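Local coordinates for protein flavin prenyltransferase PAD1, mitochondrial (Aspergillus niger, PDB 6QLG) that probably makes prenylated FMN, the cofactor of a ferulic acid decarboxylase, by joining a dimethylallyl group to the N5 and C6 atoms of the flavin without a metal, at residues K58-L63 and V68-V73. Sequence-based numbering, arbitrary orientation.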
# COMPACT_ATOMS: atom_id res chain seq x y z
N LYS B 58 -34.90 5.90 20.56
CA LYS B 58 -34.45 6.18 21.92
C LYS B 58 -33.36 7.24 21.95
O LYS B 58 -33.21 7.95 22.95
CB LYS B 58 -33.97 4.90 22.59
CG LYS B 58 -35.10 3.91 22.87
CD LYS B 58 -34.81 3.07 24.09
CE LYS B 58 -36.08 2.77 24.86
NZ LYS B 58 -35.96 3.16 26.29
N VAL B 59 -32.59 7.39 20.86
CA VAL B 59 -31.62 8.47 20.79
C VAL B 59 -32.34 9.82 20.75
O VAL B 59 -31.95 10.77 21.43
CB VAL B 59 -30.68 8.28 19.59
CG1 VAL B 59 -30.00 9.60 19.23
CG2 VAL B 59 -29.64 7.21 19.88
N LEU B 60 -33.41 9.91 19.95
CA LEU B 60 -34.17 11.16 19.87
C LEU B 60 -34.78 11.52 21.22
O LEU B 60 -34.78 12.69 21.62
CB LEU B 60 -35.26 11.03 18.81
CG LEU B 60 -34.83 11.09 17.34
CD1 LEU B 60 -35.97 10.66 16.43
CD2 LEU B 60 -34.35 12.49 16.98
N ILE B 61 -35.29 10.52 21.94
CA ILE B 61 -35.88 10.77 23.25
C ILE B 61 -34.81 11.22 24.24
O ILE B 61 -35.02 12.16 25.02
CB ILE B 61 -36.63 9.52 23.75
CG1 ILE B 61 -37.84 9.23 22.86
CG2 ILE B 61 -37.05 9.68 25.20
CD1 ILE B 61 -38.44 7.86 23.07
N ALA B 62 -33.64 10.57 24.21
CA ALA B 62 -32.58 10.91 25.16
C ALA B 62 -32.02 12.30 24.89
O ALA B 62 -31.70 13.04 25.83
CB ALA B 62 -31.47 9.86 25.09
N LEU B 63 -31.89 12.68 23.62
CA LEU B 63 -31.35 14.00 23.30
C LEU B 63 -32.34 15.10 23.65
O LEU B 63 -31.94 16.18 24.09
CB LEU B 63 -30.98 14.07 21.81
CG LEU B 63 -29.74 13.29 21.36
CD1 LEU B 63 -29.62 13.34 19.84
CD2 LEU B 63 -28.49 13.85 22.02
N VAL B 68 -31.05 19.06 23.74
CA VAL B 68 -30.31 19.13 22.48
C VAL B 68 -31.32 19.35 21.36
O VAL B 68 -32.33 18.64 21.27
CB VAL B 68 -29.48 17.86 22.24
CG1 VAL B 68 -29.01 17.79 20.80
CG2 VAL B 68 -28.29 17.82 23.20
N GLU B 69 -31.05 20.33 20.50
CA GLU B 69 -31.89 20.58 19.34
C GLU B 69 -31.59 19.53 18.28
O GLU B 69 -30.48 19.50 17.73
CB GLU B 69 -31.66 21.99 18.80
CG GLU B 69 -32.44 22.31 17.54
CD GLU B 69 -32.08 23.67 16.96
OE1 GLU B 69 -32.07 24.66 17.72
OE2 GLU B 69 -31.80 23.74 15.74
N THR B 70 -32.56 18.67 17.99
CA THR B 70 -32.36 17.54 17.09
C THR B 70 -32.93 17.83 15.71
O THR B 70 -34.02 18.41 15.58
CB THR B 70 -33.00 16.27 17.66
OG1 THR B 70 -34.38 16.51 17.93
CG2 THR B 70 -32.30 15.84 18.94
N HIS B 71 -32.20 17.42 14.68
CA HIS B 71 -32.62 17.53 13.29
C HIS B 71 -32.68 16.12 12.72
O HIS B 71 -31.65 15.48 12.53
CB HIS B 71 -31.67 18.42 12.50
CG HIS B 71 -31.73 19.87 12.88
ND1 HIS B 71 -32.28 20.83 12.05
CD2 HIS B 71 -31.33 20.51 13.99
CE1 HIS B 71 -32.20 22.01 12.65
NE2 HIS B 71 -31.63 21.84 13.82
N LEU B 72 -33.89 15.64 12.45
CA LEU B 72 -34.12 14.26 12.07
C LEU B 72 -34.23 14.13 10.55
O LEU B 72 -34.91 14.92 9.90
CB LEU B 72 -35.39 13.71 12.73
CG LEU B 72 -35.89 12.35 12.22
CD1 LEU B 72 -34.97 11.23 12.67
CD2 LEU B 72 -37.32 12.10 12.68
N VAL B 73 -33.54 13.13 10.00
CA VAL B 73 -33.73 12.69 8.63
C VAL B 73 -33.93 11.18 8.65
O VAL B 73 -33.17 10.46 9.31
CB VAL B 73 -32.54 13.06 7.72
CG1 VAL B 73 -32.86 12.73 6.27
CG2 VAL B 73 -32.18 14.53 7.87
O HOH W 1 -35.20 14.78 19.98
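Leu60 and Leu63, one turn apart on helix 53-65, rest on Val68, Thr70 and Leu72, alternate residues whose side chains face the helix. Leu63 meets two of them: its CB lies 3.6 Å from Thr70 CG2, which also touches Leu63 CD1, and CD2 of Leu63 reaches the branch point of Val68. Farther along the strand, Leu60 divides its methyls, CD2 approaching Thr70 CB and CD1 meeting Leu72 CD1 at 3.9 Å, the side chains of the two leucines crossing at about a right angle. Val45 of the adjoining strand 42-47 touches both helix leucines.

Polar links accompany this apolar layer. Val68 N donates to Leu63 O (3.0 Å, N-H...O 162°), tying the last turn of the helix to the chain that leads into strand 69-74. Thr70 has OG1 between its backbone N and carbonyl carbon (chi1 55°), which leaves CG2 for Leu63 while the hydroxyl shares a water with the helix; that water, 2.8 Å from Thr70 OG1 and 2.7 Å from Leu60 O, bridges the two.

On the reverse face, His71 NE2 donates in its ring plane to the anti lone pair of Glu69 OE2 (2.7 Å), an oxygen also salt-bridged to Arg42.

The near-antiparallel helix and strand form the second half of a beta-alpha-beta unit in this flavoprotein fold, joined chiefly by aliphatic contact, with a water linking the buried threonine hydroxyl to a helix carbonyl.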